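Local coordinates for uncharacterized protein YLR132C (Kluyveromyces marxianus, PDB 6PFQ), which probably acts as a nuclease on U6 snRNA, as a member of the 2H phosphodiesterase superfamily, and binds UMP, at residues R126-P129 against V130-V134; L16-S20 against K21-I25. All coordinates share one frame; numbering follows the deposited sequence.

Contact 1. Residues R126-P129 against V130-V134; sequences RLKP and VLSIV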
loop_
_atom_site.group_PDB
_atom_site.type_symbol
_atom_site.label_atom_id
_atom_site.label_comp_id
_atom_site.label_asym_id
_atom_site.label_seq_id
_atom_site.Cartn_x
_atom_site.Cartn_y
_atom_site.Cartn_z
ATOM N N ARG A 126 1.830 -16.250 1.935
ATOM C CA ARG A 126 3.076 -16.346 1.177
ATOM C C ARG A 126 4.037 -15.209 1.493
ATOM O O ARG A 126 5.250 -15.379 1.341
ATOM C CB ARG A 126 2.785 -16.368 -0.319
ATOM C CG ARG A 126 2.065 -17.634 -0.772
ATOM C CD ARG A 126 2.871 -18.888 -0.423
ATOM N NE ARG A 126 2.418 -20.017 -1.238
ATOM C CZ ARG A 126 2.412 -21.289 -0.853
ATOM N NH1 ARG A 126 2.813 -21.629 0.361
ATOM N NH2 ARG A 126 1.992 -22.226 -1.690
ATOM N N LEU A 127 3.541 -14.067 1.964
ATOM C CA LEU A 127 4.437 -12.995 2.350
ATOM C C LEU A 127 4.933 -13.124 3.789
ATOM O O LEU A 127 5.880 -12.424 4.178
ATOM C CB LEU A 127 3.727 -11.630 2.147
ATOM C CG LEU A 127 3.669 -11.184 0.689
ATOM C CD1 LEU A 127 2.753 -9.990 0.536
ATOM C CD2 LEU A 127 5.116 -10.820 0.240
ATOM N N LYS A 128 4.315 -13.981 4.596
ATOM C CA LYS A 128 4.764 -14.128 5.978
ATOM C C LYS A 128 6.264 -14.371 6.114
ATOM O O LYS A 128 6.885 -13.726 6.975
ATOM C CB LYS A 128 3.982 -15.254 6.667
ATOM C CG LYS A 128 4.331 -15.390 8.133
ATOM C CD LYS A 128 3.394 -16.382 8.811
ATOM C CE LYS A 128 3.694 -16.492 10.302
ATOM N NZ LYS A 128 3.348 -15.232 11.022
ATOM N N PRO A 129 6.909 -15.216 5.307
ATOM C CA PRO A 129 8.363 -15.392 5.490
ATOM C C PRO A 129 9.157 -14.144 5.141
ATOM O O PRO A 129 10.215 -13.918 5.734
ATOM C CB PRO A 129 8.710 -16.573 4.572
ATOM C CG PRO A 129 7.438 -17.166 4.169
ATOM C CD PRO A 129 6.365 -16.145 4.305
ATOM N N VAL A 130 8.663 -13.319 4.207
ATOM C CA VAL A 130 9.299 -12.036 3.914
ATOM C C VAL A 130 9.168 -11.092 5.103
ATOM O O VAL A 130 10.146 -10.490 5.547
ATOM C CB VAL A 130 8.681 -11.418 2.643
ATOM C CG1 VAL A 130 9.246 -10.027 2.361
ATOM C CG2 VAL A 130 8.869 -12.357 1.439
ATOM N N LEU A 131 7.947 -10.931 5.631
ATOM C CA LEU A 131 7.788 -10.056 6.790
ATOM C C LEU A 131 8.654 -10.529 7.953
ATOM O O LEU A 131 9.200 -9.710 8.705
ATOM C CB LEU A 131 6.316 -10.002 7.201
ATOM C CG LEU A 131 5.398 -9.349 6.148
ATOM C CD1 LEU A 131 4.028 -9.187 6.794
ATOM C CD2 LEU A 131 5.923 -8.009 5.711
ATOM N N SER A 132 8.790 -11.849 8.117
ATOM C CA SER A 132 9.609 -12.350 9.217
ATOM C C SER A 132 11.048 -11.886 9.086
ATOM O O SER A 132 11.672 -11.512 10.081
ATOM C CB SER A 132 9.544 -13.873 9.287
ATOM O OG SER A 132 8.266 -14.270 9.729
ATOM N N ILE A 133 11.582 -11.890 7.865
ATOM C CA ILE A 133 12.935 -11.397 7.637
ATOM C C ILE A 133 13.035 -9.912 7.967
ATOM O O ILE A 133 13.994 -9.469 8.616
ATOM C CB ILE A 133 13.344 -11.675 6.177
ATOM C CG1 ILE A 133 13.488 -13.187 5.958
ATOM C CG2 ILE A 133 14.661 -10.962 5.848
ATOM C CD1 ILE A 133 13.382 -13.595 4.529
ATOM N N VAL A 134 12.042 -9.117 7.533
ATOM C CA VAL A 134 12.046 -7.687 7.845
ATOM C C VAL A 134 12.028 -7.461 9.350
ATOM O O VAL A 134 12.783 -6.632 9.880
ATOM C CB VAL A 134 10.861 -6.967 7.154
ATOM C CG1 VAL A 134 10.860 -5.457 7.542
ATOM C CG2 VAL A 134 10.957 -7.129 5.632
#

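Contact 2. Residues L16-S20 against K21-I25; sequences LRLDS and KQQQI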
loop_
_atom_site.group_PDB
_atom_site.type_symbol
_atom_site.label_atom_id
_atom_site.label_comp_id
_atom_site.label_asym_id
_atom_site.label_seq_id
_atom_site.Cartn_x
_atom_site.Cartn_y
_atom_site.Cartn_z
ATOM N N LEU A 16 3.290 -3.345 -8.517
ATOM C CA LEU A 16 2.185 -3.959 -9.265
ATOM C C LEU A 16 1.903 -3.118 -10.508
ATOM O O LEU A 16 1.304 -2.039 -10.418
ATOM C CB LEU A 16 0.907 -4.066 -8.413
ATOM C CG LEU A 16 1.088 -4.587 -6.989
ATOM C CD1 LEU A 16 -0.275 -4.534 -6.289
ATOM C CD2 LEU A 16 1.618 -6.041 -7.033
ATOM N N ARG A 17 2.340 -3.592 -11.666
ATOM C CA ARG A 17 2.069 -2.884 -12.909
ATOM C C ARG A 17 0.758 -3.399 -13.480
ATOM O O ARG A 17 0.598 -4.608 -13.658
ATOM C CB ARG A 17 3.231 -3.053 -13.886
ATOM C CG ARG A 17 4.552 -2.441 -13.346
ATOM C CD ARG A 17 5.762 -2.778 -14.239
ATOM N NE ARG A 17 5.403 -2.575 -15.637
ATOM C CZ ARG A 17 5.588 -1.421 -16.281
ATOM N NH1 ARG A 17 6.132 -0.385 -15.650
ATOM N NH2 ARG A 17 5.217 -1.302 -17.540
ATOM N N LEU A 18 -0.194 -2.491 -13.697
ATOM C CA LEU A 18 -1.522 -2.854 -14.189
ATOM C C LEU A 18 -1.525 -2.969 -15.701
ATOM O O LEU A 18 -0.909 -2.161 -16.404
ATOM C CB LEU A 18 -2.574 -1.812 -13.776
ATOM C CG LEU A 18 -3.158 -1.881 -12.360
ATOM C CD1 LEU A 18 -2.081 -1.749 -11.296
ATOM C CD2 LEU A 18 -4.228 -0.826 -12.221
ATOM N N ASP A 19 -2.223 -3.968 -16.199
ATOM C CA ASP A 19 -2.411 -4.052 -17.632
ATOM C C ASP A 19 -3.588 -3.183 -18.027
ATOM O O ASP A 19 -4.260 -2.578 -17.192
ATOM C CB ASP A 19 -2.608 -5.501 -18.084
ATOM C CG ASP A 19 -3.887 -6.127 -17.558
ATOM O OD1 ASP A 19 -4.853 -5.442 -17.189
ATOM O OD2 ASP A 19 -3.946 -7.358 -17.540
ATOM N N SER A 20 -3.841 -3.130 -19.337
ATOM C CA SER A 20 -4.891 -2.266 -19.859
ATOM C C SER A 20 -6.251 -2.573 -19.241
ATOM O O SER A 20 -6.989 -1.651 -18.862
ATOM C CB SER A 20 -4.947 -2.411 -21.381
ATOM O OG SER A 20 -6.012 -1.652 -21.870
ATOM N N LYS A 21 -6.605 -3.859 -19.124
ATOM C CA LYS A 21 -7.912 -4.193 -18.563
ATOM C C LYS A 21 -8.013 -3.767 -17.096
ATOM O O LYS A 21 -9.039 -3.235 -16.668
ATOM C CB LYS A 21 -8.195 -5.686 -18.672
ATOM C CG LYS A 21 -9.531 -6.047 -18.038
ATOM C CD LYS A 21 -9.995 -7.465 -18.346
ATOM C CE LYS A 21 -11.503 -7.589 -18.145
ATOM N NZ LYS A 21 -12.263 -6.416 -18.698
ATOM N N GLN A 22 -6.961 -4.000 -16.323
ATOM C CA GLN A 22 -6.985 -3.601 -14.918
ATOM C C GLN A 22 -7.090 -2.079 -14.785
ATOM O O GLN A 22 -7.769 -1.558 -13.890
ATOM C CB GLN A 22 -5.726 -4.137 -14.250
ATOM C CG GLN A 22 -5.703 -5.667 -14.211
ATOM C CD GLN A 22 -4.379 -6.165 -13.741
ATOM O OE1 GLN A 22 -3.344 -5.649 -14.153
ATOM N NE2 GLN A 22 -4.390 -7.132 -12.825
ATOM N N GLN A 23 -6.414 -1.341 -15.657
ATOM C CA GLN A 23 -6.531 0.117 -15.601
ATOM C C GLN A 23 -7.967 0.568 -15.818
ATOM O O GLN A 23 -8.450 1.473 -15.120
ATOM C CB GLN A 23 -5.607 0.760 -16.642
ATOM C CG GLN A 23 -4.133 0.504 -16.389
ATOM C CD GLN A 23 -3.274 0.848 -17.625
ATOM O OE1 GLN A 23 -3.730 1.540 -18.538
ATOM N NE2 GLN A 23 -2.043 0.336 -17.660
ATOM N N GLN A 24 -8.664 -0.056 -16.786
ATOM C CA GLN A 24 -10.035 0.343 -17.113
ATOM C C GLN A 24 -10.996 -0.024 -16.005
ATOM O O GLN A 24 -11.969 0.705 -15.748
ATOM C CB GLN A 24 -10.495 -0.331 -18.411
ATOM C CG GLN A 24 -9.596 -0.083 -19.586
ATOM C CD GLN A 24 -10.052 -0.846 -20.817
ATOM O OE1 GLN A 24 -11.183 -1.337 -20.875
ATOM N NE2 GLN A 24 -9.173 -0.955 -21.800
ATOM N N ILE A 25 -10.777 -1.189 -15.378
ATOM C CA ILE A 25 -11.578 -1.555 -14.214
ATOM C C ILE A 25 -11.359 -0.540 -13.096
ATOM O O ILE A 25 -12.308 -0.070 -12.460
ATOM C CB ILE A 25 -11.245 -2.999 -13.795
ATOM C CG1 ILE A 25 -11.850 -3.937 -14.857
ATOM C CG2 ILE A 25 -11.796 -3.346 -12.398
ATOM C CD1 ILE A 25 -11.483 -5.338 -14.667
HETATM O O HOH W 1 -0.914 -6.955 -14.662
#

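Contact 1. Residues R126-P129 against V130-V134
The carbonyls of Leu-127, Lys-128 and Pro-129 accept from the amides of the next turn of one helix, Leu-131 N binding Leu-127 O at 2.9 Å and nearly straight (168°), while Ser-132 N meets Lys-128 O, and Ile-133 N reaches Pro-129 O over a longer 3.2 Å. The last donor stands 35° out of the carbonyl plane of Pro-129, and the helix is kinked at this proline, whose ring nitrogen has no hydrogen to give to the preceding turn. Lys-128 O has a second neighbour in the hydroxyl of Ser-132: OG lies beside its own backbone N (chi1 -71°), which leaves Ser-132 OG 3.1 Å from Lys-128 O. On the buried side, methyl CD2 of Leu-127 approaches CG2 of Val-130 at 4.2 Å, a loose apolar touch within one turn. Ile-133 lays CG1 and CD1 alongside the proline carbonyl, CD1 coming 3.4 Å from Pro-129 O. Beyond the helix, Leu-127 rests on Leu-63 of strand 59-68, Val-130 and Ile-133 share Leu-89, Ile-133 also touches Ile-86 of helix 72-88, and Leu-131 packs on Leu-150. Leu-127, Val-130 and Ile-133 are buried against the protein, whereas Lys-128, Pro-129 and Ser-132 are exposed: an amphipathic alpha-helix with an internal proline kink, laid against strand 59-68 and the end of helix 72-88.

Contact 2. Residues L16-S20 against K21-I25
Asp-19 and Gln-22 grip each other in a capping box at the start of helix 20-39. The aspartate takes chi1 66°, its CG between backbone N and carbonyl carbon, and this turns Asp-19 OD1 back to the helix, where Gln-22 N donates to it at 2.7 Å. The return bond comes from Asp-19 N to Gln-22 OE1, 2.9 Å long, in the carbonyl plane and on a lone pair. Gln-22 reaches it with CG beside its own backbone N (chi1 -65°) and an extended chain beyond; carboxylate and amide planes stand 47° apart. A water also donates to Gln-22 OE1, at 2.8 Å, and to Arg-17 O, while Gln-22 NE2 donates to Asn-197 O, so both ends of this buried amide are held. Leu-18 lies across the Gln-22 stem, its CG 3.9 Å from Gln-22 CB, and CB of Leu-18 lies 3.8 Å from CG of Gln-23. The extended side chain of Gln-23 runs back toward the incoming chain, and its NE2 donates to Leu-18 O at 3.0 Å from well above the carbonyl plane. With an alanine in place of Gln-23, Leu-18 O would probably lose this donor and a gap would open beside the leucine CB. On the outer side, Gln-24 NE2 makes a weak bond to Ser-20 OG, 3.2 Å away. The chemistry is that of a helix N-terminus: the aspartate's negative charge probably complements the positive end of the helix dipole, while glutamine amides tie the incoming chain to the first turn.

Contact 2 precedes contact 1 along the chain and the two do not touch: their centres lie 27 Å apart and their nearest atoms about 9 Å. Strand 59-68 joins them, since Leu-18 of contact 2 packs on Leu-59 and Leu-127 of contact 1 on Leu-63. That strand carries His-60 and Ser-62, two of the residues seen to bind UMP. Both contacts lie near the site, though none of their residues is among those seen to bind UMP. The side chain of Leu-131 in contact 1 is about 7 Å from that of Asn-152 and about 8 Å from that of Ser-62; in contact 2, the side chain of Arg-17 lies about 8 Å from that of His-60.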